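Local coordinates for protein cytochrome P450 (Rhodococcus erythropolis, PDB 3WEC) that hydroxylates the quinoline nitrogen of an aurachin RE precursor, a heme-dependent monooxygenase step that confers antibiotic activity on aurachin alkaloids, at residues K57-R62 with V326-G331; T53-V58 with S350-G355; D274-V279 with R383-A388. All coordinates share one frame; numbering follows the deposited sequence.

Overall arrangement
Interactions 1 and 2 are neighbours in the core beside the heme, with centres about 4 Å apart, and both build on helix 52-60. Interaction 1 sets one part of that helix against the end of strand 323-326 and the start of helix 328-333. Interaction 2 sets another part against the loop that leads to the axial cysteine. Both are small apolar contacts, and they merge where Leu59 and Leu328 meet Leu352. Interaction 3 lies about 31 and 29 Å from interactions 1 and 2 (centre to centre) in a partly buried site that joins helix 273-281 to strand 384-387. There a phenyl ring meets backbone as well as an aliphatic chain, and charged residues frame the solvent side.

Interaction 1: residues K57-R62 with V326-G331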
loop_
_atom_site.group_PDB
_atom_site.type_symbol
_atom_site.label_atom_id
_atom_site.label_comp_id
_atom_site.label_asym_id
_atom_site.label_seq_id
_atom_site.Cartn_x
_atom_site.Cartn_y
_atom_site.Cartn_z
ATOM N N LYS A 57 18.556 -5.150 -1.906
ATOM C CA LYS A 57 19.747 -4.330 -1.818
ATOM C C LYS A 57 19.442 -2.821 -1.895
ATOM O O LYS A 57 19.874 -2.063 -1.032
ATOM C CB LYS A 57 20.747 -4.784 -2.895
ATOM C CG LYS A 57 21.817 -5.786 -2.437
ATOM C CD LYS A 57 21.311 -6.972 -1.608
ATOM C CE LYS A 57 22.394 -8.042 -1.385
ATOM N NZ LYS A 57 23.803 -7.560 -1.239
ATOM N N VAL A 58 18.674 -2.403 -2.901
ATOM C CA VAL A 58 18.314 -0.978 -3.079
ATOM C C VAL A 58 17.333 -0.426 -2.016
ATOM O O VAL A 58 17.486 0.716 -1.544
ATOM C CB VAL A 58 17.775 -0.699 -4.514
ATOM C CG1 VAL A 58 17.262 0.733 -4.657
ATOM C CG2 VAL A 58 18.842 -0.988 -5.559
ATOM N N LEU A 59 16.317 -1.221 -1.650
ATOM C CA LEU A 59 15.388 -0.821 -0.562
ATOM C C LEU A 59 16.157 -0.582 0.754
ATOM O O LEU A 59 15.864 0.372 1.482
ATOM C CB LEU A 59 14.273 -1.847 -0.360
ATOM C CG LEU A 59 13.328 -2.162 -1.538
ATOM C CD1 LEU A 59 12.522 -3.425 -1.260
ATOM C CD2 LEU A 59 12.412 -1.002 -1.881
ATOM N N ARG A 60 17.185 -1.398 1.010
ATOM C CA ARG A 60 17.905 -1.374 2.296
ATOM C C ARG A 60 19.014 -0.334 2.373
ATOM O O ARG A 60 19.296 0.197 3.444
ATOM C CB ARG A 60 18.488 -2.751 2.626
ATOM C CG ARG A 60 17.459 -3.869 2.754
ATOM C CD ARG A 60 18.069 -5.102 3.402
ATOM N NE ARG A 60 17.764 -5.073 4.826
ATOM C CZ ARG A 60 16.953 -5.924 5.453
ATOM N NH1 ARG A 60 16.369 -6.928 4.807
ATOM N NH2 ARG A 60 16.730 -5.768 6.748
ATOM N N SER A 61 19.630 -0.038 1.236
ATOM C CA SER A 61 20.867 0.756 1.191
ATOM C C SER A 61 20.727 2.212 1.702
ATOM O O SER A 61 19.733 2.871 1.434
ATOM C CB SER A 61 21.461 0.680 -0.233
ATOM O OG SER A 61 22.099 1.876 -0.647
ATOM N N ARG A 62 21.724 2.711 2.440
ATOM C CA ARG A 62 21.697 4.124 2.825
ATOM C C ARG A 62 22.209 5.056 1.715
ATOM O O ARG A 62 22.271 6.273 1.883
ATOM C CB ARG A 62 22.310 4.400 4.220
ATOM C CG ARG A 62 23.793 4.153 4.396
ATOM C CD ARG A 62 24.074 2.758 4.937
ATOM N NE ARG A 62 25.469 2.349 4.746
ATOM C CZ ARG A 62 26.536 3.150 4.816
ATOM N NH1 ARG A 62 27.750 2.647 4.619
ATOM N NH2 ARG A 62 26.409 4.442 5.101
ATOM N N VAL A 326 11.577 0.226 -7.848
ATOM C CA VAL A 326 11.909 -1.124 -7.408
ATOM C C VAL A 326 10.706 -2.046 -7.598
ATOM O O VAL A 326 9.686 -1.851 -6.944
ATOM C CB VAL A 326 12.373 -1.134 -5.933
ATOM C CG1 VAL A 326 12.537 -2.558 -5.435
ATOM C CG2 VAL A 326 13.680 -0.374 -5.793
ATOM N N LEU A 327 10.822 -3.045 -8.476
ATOM C CA LEU A 327 9.679 -3.938 -8.768
ATOM C C LEU A 327 9.498 -5.041 -7.748
ATOM O O LEU A 327 9.938 -6.176 -7.955
ATOM C CB LEU A 327 9.806 -4.577 -10.152
ATOM C CG LEU A 327 9.127 -4.001 -11.396
ATOM C CD1 LEU A 327 8.863 -2.497 -11.352
ATOM C CD2 LEU A 327 9.991 -4.373 -12.580
ATOM N N LEU A 328 8.868 -4.691 -6.640
ATOM C CA LEU A 328 8.523 -5.621 -5.574
ATOM C C LEU A 328 7.844 -6.882 -6.097
ATOM O O LEU A 328 8.174 -7.996 -5.665
ATOM C CB LEU A 328 7.604 -4.914 -4.581
ATOM C CG LEU A 328 7.954 -3.525 -4.034
ATOM C CD1 LEU A 328 6.839 -3.116 -3.096
ATOM C CD2 LEU A 328 9.267 -3.521 -3.263
ATOM N N ALA A 329 6.907 -6.704 -7.043
ATOM C CA ALA A 329 6.102 -7.783 -7.600
ATOM C C ALA A 329 6.977 -8.797 -8.373
ATOM O O ALA A 329 6.784 -10.015 -8.242
ATOM C CB ALA A 329 4.993 -7.219 -8.486
ATOM N N SER A 330 7.938 -8.283 -9.141
ATOM C CA SER A 330 8.925 -9.095 -9.853
ATOM C C SER A 330 9.869 -9.882 -8.914
ATOM O O SER A 330 9.919 -11.106 -8.977
ATOM C CB SER A 330 9.729 -8.208 -10.798
ATOM O OG SER A 330 10.491 -8.986 -11.658
ATOM N N GLY A 331 10.583 -9.180 -8.041
ATOM C CA GLY A 331 11.458 -9.818 -7.078
ATOM C C GLY A 331 10.767 -10.954 -6.362
ATOM O O GLY A 331 11.292 -12.036 -6.300
#
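Leu59 and Val326 carry the centre of an entirely apolar contact, with Val58 and Leu328 at its two ends. The CD2 methyl of Leu59 lies 3.9 Å from Val326 CG1, and CG of the same leucine is almost as close, so the valine methyl rests against the fork of the leucine. The other branch of Leu59 reaches on to helix 328-333, where CD1 meets Leu328 CD2 at 3.8 Å, one methyl against another. At the opposite end CG1 of Val58 comes 3.9 Å from Val326 CG2, the two valines running past one another in opposite directions. Val326 CG1 is trans to N (chi1 172°), which turns it to Leu59, while CG2 meets Val58 CG1 and also comes near Leu59 CD2.

These residues sit where helix 52-60, the B helix of the P450 fold, packs beside the end of strand 323-326 in the mixed sheet. Leu59 and Leu328 both belong to the heme pocket and touch the heme, and the side chain of Leu328 is about 6 Å from the bound aurachin intermediate (nearest atoms).

Backbone bonds shape residues 326-331. Leu328 N donates to Val326 O at 3.0 Å, closing an inverse gamma turn centred on Leu327, which is also the N-cap of the next helix; the chain thus passes abruptly from strand to helix, so that Val326 faces Leu59 and the end of Leu328 also comes round to it. Val326 is also tied through its backbone to Ala303 in the adjacent strand.

Polar links run to residues beyond the two segments. The carbonyl oxygen of Leu59 accepts a weak hydrogen bond from Arg305 NH2, while NH1 of the same arginine is hydrogen-bonded to the heme, and Ser330 OG is held by Arg34 and the carbonyl of Ala50.

Interaction 2: residues T53-V58 with S350-G355; sequences TSCDKV and SSLSYG. With HEM (protoporphyrin IX containing Fe), chain B.
Leu352 pushes its two methyl groups onto helix 52-60, one to each of two successive residues. CD1 lies 3.6 Å from Cys55 CB, while CD2 rests beside the Asp56 backbone, 4.1 Å from its CA. With CG trans to the carbonyl carbon (chi1 -59°), the leucine extends from the loop to the helix, where Leu59 and Tyr52 also touch it.

Cys55 offers its methylene to this contact, and its SG packs against Val326. Asp56 contributes only its hydrocarbon part here: its OD1 forms a salt bridge with Arg356, just after the loop segment, so the helix and the loop are also joined by charge.

Around Leu352 the loop is tightly folded. Ser353 N donates to Ser351 OG at 3.0 Å in an ST turn, and a type I turn from Leu352 to Gly355 overlaps it. Gly355, with a positive phi, brings its CA to 3.2 Å from O2A of a heme propionate, and Tyr354 CE1 approaches HEM C3B at 3.5 Å. Tyr354 occupies the place usually held by phenylalanine in the P450 signature FxxGxxxCxG, the heme-binding loop that carries the axial ligand Cys361.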
loop_
_atom_site.group_PDB
_atom_site.type_symbol
_atom_site.label_atom_id
_atom_site.label_comp_id
_atom_site.label_asym_id
_atom_site.label_seq_id
_atom_site.Cartn_x
_atom_site.Cartn_y
_atom_site.Cartn_z
ATOM N N THR A 53 17.473 -9.961 -5.516
ATOM C CA THR A 53 18.633 -9.535 -4.721
ATOM C C THR A 53 18.887 -8.024 -4.786
ATOM O O THR A 53 19.044 -7.395 -3.740
ATOM C CB THR A 53 19.912 -10.353 -4.995
ATOM O OG1 THR A 53 19.580 -11.745 -5.060
ATOM C CG2 THR A 53 20.927 -10.144 -3.869
ATOM N N SER A 54 18.878 -7.449 -5.996
ATOM C CA SER A 54 19.066 -5.988 -6.190
ATOM C C SER A 54 17.922 -5.183 -5.581
ATOM O O SER A 54 18.146 -4.117 -4.995
ATOM C CB SER A 54 19.223 -5.621 -7.679
ATOM O OG SER A 54 20.174 -6.454 -8.351
ATOM N N CYS A 55 16.694 -5.687 -5.738
ATOM C CA CYS A 55 15.508 -5.058 -5.104
ATOM C C CYS A 55 15.722 -4.867 -3.594
ATOM O O CYS A 55 15.541 -3.748 -3.079
ATOM C CB CYS A 55 14.252 -5.891 -5.346
ATOM S SG CYS A 55 13.430 -5.662 -6.947
ATOM N N ASP A 56 16.106 -5.949 -2.901
ATOM C CA ASP A 56 16.353 -5.921 -1.456
ATOM C C ASP A 56 17.456 -4.938 -1.200
ATOM O O ASP A 56 17.319 -4.023 -0.403
ATOM C CB ASP A 56 16.762 -7.303 -0.911
ATOM C CG ASP A 56 17.317 -7.236 0.517
ATOM O OD1 ASP A 56 16.624 -7.633 1.470
ATOM O OD2 ASP A 56 18.446 -6.761 0.695
ATOM N N LYS A 57 18.556 -5.150 -1.906
ATOM C CA LYS A 57 19.747 -4.330 -1.818
ATOM C C LYS A 57 19.442 -2.821 -1.895
ATOM O O LYS A 57 19.874 -2.063 -1.032
ATOM C CB LYS A 57 20.747 -4.784 -2.895
ATOM C CG LYS A 57 21.817 -5.786 -2.437
ATOM C CD LYS A 57 21.311 -6.972 -1.608
ATOM C CE LYS A 57 22.394 -8.042 -1.385
ATOM N NZ LYS A 57 23.803 -7.560 -1.239
ATOM N N VAL A 58 18.674 -2.403 -2.901
ATOM C CA VAL A 58 18.314 -0.978 -3.079
ATOM C C VAL A 58 17.333 -0.426 -2.016
ATOM O O VAL A 58 17.486 0.716 -1.544
ATOM C CB VAL A 58 17.775 -0.699 -4.514
ATOM C CG1 VAL A 58 17.262 0.733 -4.657
ATOM C CG2 VAL A 58 18.842 -0.988 -5.559
ATOM N N SER A 350 9.304 -15.438 2.135
ATOM C CA SER A 350 10.183 -14.278 2.041
ATOM C C SER A 350 9.481 -13.425 1.008
ATOM O O SER A 350 9.009 -13.968 -0.022
ATOM C CB SER A 350 11.564 -14.744 1.528
ATOM O OG SER A 350 12.438 -13.673 1.208
ATOM N N SER A 351 9.368 -12.118 1.274
ATOM C CA SER A 351 8.575 -11.225 0.418
ATOM C C SER A 351 9.101 -9.785 0.483
ATOM O O SER A 351 9.594 -9.348 1.537
ATOM C CB SER A 351 7.078 -11.284 0.815
ATOM O OG SER A 351 6.323 -10.181 0.327
ATOM N N LEU A 352 9.027 -9.078 -0.650
ATOM C CA LEU A 352 9.333 -7.643 -0.692
ATOM C C LEU A 352 8.093 -6.726 -0.583
ATOM O O LEU A 352 8.226 -5.519 -0.685
ATOM C CB LEU A 352 10.129 -7.296 -1.947
ATOM C CG LEU A 352 11.470 -8.011 -2.113
ATOM C CD1 LEU A 352 11.873 -7.883 -3.570
ATOM C CD2 LEU A 352 12.526 -7.434 -1.186
ATOM N N SER A 353 6.913 -7.282 -0.320
ATOM C CA SER A 353 5.687 -6.479 -0.432
ATOM C C SER A 353 5.532 -5.283 0.547
ATOM O O SER A 353 4.756 -4.377 0.288
ATOM C CB SER A 353 4.444 -7.373 -0.475
ATOM O OG SER A 353 4.613 -8.271 -1.551
ATOM N N TYR A 354 6.304 -5.320 1.642
ATOM C CA TYR A 354 6.294 -4.259 2.632
ATOM C C TYR A 354 7.555 -3.368 2.599
ATOM O O TYR A 354 7.704 -2.476 3.438
ATOM C CB TYR A 354 6.119 -4.868 4.007
ATOM C CG TYR A 354 4.744 -5.415 4.378
ATOM C CD1 TYR A 354 3.584 -4.590 4.320
ATOM C CD2 TYR A 354 4.588 -6.753 4.855
ATOM C CE1 TYR A 354 2.331 -5.059 4.709
ATOM C CE2 TYR A 354 3.323 -7.229 5.262
ATOM C CZ TYR A 354 2.196 -6.360 5.150
ATOM O OH TYR A 354 0.956 -6.764 5.543
ATOM N N GLY A 355 8.446 -3.588 1.629
ATOM C CA GLY A 355 9.664 -2.805 1.520
ATOM C C GLY A 355 10.640 -3.471 2.481
ATOM O O GLY A 355 10.288 -4.485 3.088
HETATM C CHA HEM B . 5.290 2.287 3.704
HETATM C CHB HEM B . 3.256 -1.703 1.550
HETATM C CHC HEM B . -0.488 -1.513 4.720
HETATM C CHD HEM B . 1.505 2.656 6.756
HETATM C C1A HEM B . 4.955 1.174 2.844
HETATM C C2A HEM B . 5.773 0.871 1.624
HETATM C C3A HEM B . 5.162 -0.294 1.028
HETATM C C4A HEM B . 4.027 -0.564 1.907
HETATM C CMA HEM B . 5.606 -1.041 -0.251
HETATM C CAA HEM B . 7.032 1.514 1.028
HETATM C CBA HEM B . 8.179 0.796 1.764
HETATM C CGA HEM B . 9.549 1.110 1.133
HETATM O O1A HEM B . 9.746 2.173 0.472
HETATM O O2A HEM B . 10.493 0.296 1.338
HETATM C C1B HEM B . 2.011 -1.972 2.264
HETATM C C2B HEM B . 1.281 -3.193 1.932
HETATM C C3B HEM B . 0.183 -3.083 2.854
HETATM C C4B HEM B . 0.399 -1.854 3.607
HETATM C CMB HEM B . 1.511 -4.256 0.894
HETATM C CAB HEM B . -0.906 -4.092 2.931
HETATM C CBB HEM B . -2.149 -3.689 3.011
HETATM C C1C HEM B . -0.251 -0.379 5.587
HETATM C C2C HEM B . -1.238 0.084 6.563
HETATM C C3C HEM B . -0.629 1.305 7.131
HETATM C C4C HEM B . 0.644 1.520 6.471
HETATM C CMC HEM B . -2.552 -0.588 6.853
HETATM C CAC HEM B . -1.177 2.248 8.161
HETATM C CBC HEM B . -2.221 1.955 8.902
HETATM C C1D HEM B . 2.739 2.976 6.026
HETATM C C2D HEM B . 3.602 4.061 6.486
HETATM C C3D HEM B . 4.754 3.982 5.569
HETATM C C4D HEM B . 4.427 2.804 4.749
HETATM C CMD HEM B . 3.309 5.066 7.577
HETATM C CAD HEM B . 5.958 4.878 5.507
HETATM C CBD HEM B . 7.078 4.154 6.292
HETATM C CGD HEM B . 8.352 4.930 6.345
HETATM O O1D HEM B . 9.027 4.838 7.410
HETATM O O2D HEM B . 8.691 5.640 5.342
HETATM N NA HEM B . 3.895 0.214 3.132
HETATM N NB HEM B . 1.547 -1.200 3.293
HETATM N NC HEM B . 0.917 0.439 5.559
HETATM N ND HEM B . 3.250 2.194 5.031
HETATM FE FE HEM B . 2.258 0.549 4.187
HETATM O O HOH W 1 0.926 1.574 2.366
#

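Interaction 3: residues D274-V279 with R383-A388; sequences DQFEQV and RSIEVA
Phe276 is swung out from its helix with CG trans to N (chi1 -178°), which carries the phenyl ring to Arg383, just before the strand, and to Ile385 within it. The contact joins helix 273-281, the J helix of the P450 fold, to strand 384-387, which follows the L helix (364-381) and pairs antiparallel with strand 407-410 near the C terminus.

The ring uses two of its sides. Its edge meets the backbone: CE2 is 3.3 Å from Arg383 O, which lies near the ring plane, so the weakly positive ring C-H edge faces the carbonyl oxygen. One face takes Ile385, whose CG2 stands 4.1 Å from CZ, offset toward the rim; the two side chains cross at roughly a right angle. Leu378 and Ser379 of the L helix touch Phe276 as well, and Phe269 meets it ring to ring.

On the exposed flank the chemistry is electrostatic and looser. The Arg383 guanidinium lies close to that of Arg280, a like-charge pairing that nearby Glu277 would be expected to ease from a distance: Glu277 OE2 remains 5.1 Å from Arg383 NH1. On the strand itself, Ser384 OG makes a weak hydrogen bond to Glu386 OE2 at 3.5 Å.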
loop_
_atom_site.group_PDB
_atom_site.type_symbol
_atom_site.label_atom_id
_atom_site.label_comp_id
_atom_site.label_asym_id
_atom_site.label_seq_id
_atom_site.Cartn_x
_atom_site.Cartn_y
_atom_site.Cartn_z
ATOM N N ASP A 274 -7.931 -25.212 -4.604
ATOM C CA ASP A 274 -7.268 -26.226 -3.790
ATOM C C ASP A 274 -6.485 -25.580 -2.637
ATOM O O ASP A 274 -6.444 -26.137 -1.546
ATOM C CB ASP A 274 -6.349 -27.103 -4.664
ATOM C CG ASP A 274 -5.250 -26.294 -5.361
ATOM O OD1 ASP A 274 -5.549 -25.584 -6.351
ATOM O OD2 ASP A 274 -4.082 -26.349 -4.908
ATOM N N GLN A 275 -5.869 -24.419 -2.891
ATOM C CA GLN A 275 -5.058 -23.711 -1.887
ATOM C C GLN A 275 -5.965 -23.158 -0.792
ATOM O O GLN A 275 -5.581 -23.064 0.382
ATOM C CB GLN A 275 -4.270 -22.543 -2.519
ATOM C CG GLN A 275 -3.186 -22.925 -3.520
ATOM C CD GLN A 275 -2.091 -23.793 -2.915
ATOM O OE1 GLN A 275 -1.666 -23.570 -1.785
ATOM N NE2 GLN A 275 -1.636 -24.798 -3.668
ATOM N N PHE A 276 -7.165 -22.759 -1.209
ATOM C CA PHE A 276 -8.202 -22.311 -0.299
ATOM C C PHE A 276 -8.649 -23.480 0.561
ATOM O O PHE A 276 -8.710 -23.356 1.780
ATOM C CB PHE A 276 -9.384 -21.720 -1.074
ATOM C CG PHE A 276 -10.479 -21.195 -0.190
ATOM C CD1 PHE A 276 -10.262 -20.089 0.639
ATOM C CD2 PHE A 276 -11.724 -21.815 -0.170
ATOM C CE1 PHE A 276 -11.270 -19.609 1.458
ATOM C CE2 PHE A 276 -12.733 -21.331 0.648
ATOM C CZ PHE A 276 -12.507 -20.230 1.460
ATOM N N GLU A 277 -8.932 -24.616 -0.089
ATOM C CA GLU A 277 -9.303 -25.845 0.604
ATOM C C GLU A 277 -8.311 -26.184 1.732
ATOM O O GLU A 277 -8.726 -26.515 2.856
ATOM C CB GLU A 277 -9.469 -27.012 -0.389
ATOM C CG GLU A 277 -10.922 -27.274 -0.762
ATOM C CD GLU A 277 -11.097 -27.930 -2.123
ATOM O OE1 GLU A 277 -10.421 -28.948 -2.415
ATOM O OE2 GLU A 277 -11.942 -27.438 -2.902
ATOM N N GLN A 278 -7.015 -26.056 1.432
ATOM C CA GLN A 278 -5.928 -26.190 2.414
ATOM C C GLN A 278 -6.122 -25.299 3.646
ATOM O O GLN A 278 -5.940 -25.764 4.771
ATOM C CB GLN A 278 -4.582 -25.835 1.770
ATOM C CG GLN A 278 -4.237 -26.634 0.524
ATOM C CD GLN A 278 -3.347 -27.828 0.814
ATOM O OE1 GLN A 278 -3.724 -28.761 1.535
ATOM N NE2 GLN A 278 -2.151 -27.808 0.237
ATOM N N VAL A 279 -6.482 -24.029 3.427
ATOM C CA VAL A 279 -6.674 -23.072 4.523
ATOM C C VAL A 279 -7.846 -23.460 5.462
ATOM O O VAL A 279 -7.699 -23.525 6.733
ATOM C CB VAL A 279 -6.808 -21.609 4.021
ATOM C CG1 VAL A 279 -7.150 -20.662 5.164
ATOM C CG2 VAL A 279 -5.535 -21.160 3.313
ATOM N N ARG A 383 -17.144 -22.462 1.692
ATOM C CA ARG A 383 -16.428 -23.618 1.117
ATOM C C ARG A 383 -15.715 -23.268 -0.207
ATOM O O ARG A 383 -14.648 -23.817 -0.503
ATOM C CB ARG A 383 -17.331 -24.861 0.960
ATOM C CG ARG A 383 -18.008 -25.056 -0.405
ATOM C CD ARG A 383 -17.986 -26.505 -0.930
ATOM N NE ARG A 383 -18.027 -27.489 0.149
ATOM C CZ ARG A 383 -16.957 -27.942 0.805
ATOM N NH1 ARG A 383 -15.740 -27.518 0.493
ATOM N NH2 ARG A 383 -17.100 -28.821 1.784
ATOM N N SER A 384 -16.309 -22.367 -0.991
ATOM C CA SER A 384 -15.732 -21.955 -2.269
ATOM C C SER A 384 -15.965 -20.462 -2.514
ATOM O O SER A 384 -16.932 -19.862 -2.006
ATOM C CB SER A 384 -16.314 -22.781 -3.418
ATOM O OG SER A 384 -17.636 -22.371 -3.698
ATOM N N ILE A 385 -15.038 -19.858 -3.247
ATOM C CA ILE A 385 -15.244 -18.517 -3.776
ATOM C C ILE A 385 -14.846 -18.530 -5.249
ATOM O O ILE A 385 -13.865 -19.156 -5.642
ATOM C CB ILE A 385 -14.547 -17.392 -2.942
ATOM C CG1 ILE A 385 -13.531 -16.594 -3.756
ATOM C CG2 ILE A 385 -13.980 -17.896 -1.618
ATOM C CD1 ILE A 385 -14.083 -15.258 -4.218
ATOM N N GLU A 386 -15.656 -17.885 -6.068
ATOM C CA GLU A 386 -15.319 -17.719 -7.472
ATOM C C GLU A 386 -15.627 -16.307 -7.958
ATOM O O GLU A 386 -16.734 -15.795 -7.775
ATOM C CB GLU A 386 -16.028 -18.758 -8.317
ATOM C CG GLU A 386 -17.465 -18.977 -7.900
ATOM C CD GLU A 386 -17.896 -20.433 -7.975
ATOM O OE1 GLU A 386 -18.186 -20.910 -9.091
ATOM O OE2 GLU A 386 -17.972 -21.087 -6.902
ATOM N N VAL A 387 -14.637 -15.686 -8.586
ATOM C CA VAL A 387 -14.803 -14.351 -9.142
ATOM C C VAL A 387 -15.021 -14.434 -10.657
ATOM O O VAL A 387 -14.446 -15.296 -11.328
ATOM C CB VAL A 387 -13.619 -13.425 -8.770
ATOM C CG1 VAL A 387 -13.259 -13.578 -7.293
ATOM C CG2 VAL A 387 -12.403 -13.686 -9.649
ATOM N N ALA A 388 -15.867 -13.563 -11.194
ATOM C CA ALA A 388 -16.126 -13.588 -12.623
ATOM C C ALA A 388 -14.934 -12.986 -13.378
ATOM O O ALA A 388 -14.449 -11.915 -13.027
ATOM C CB ALA A 388 -17.426 -12.860 -12.954
#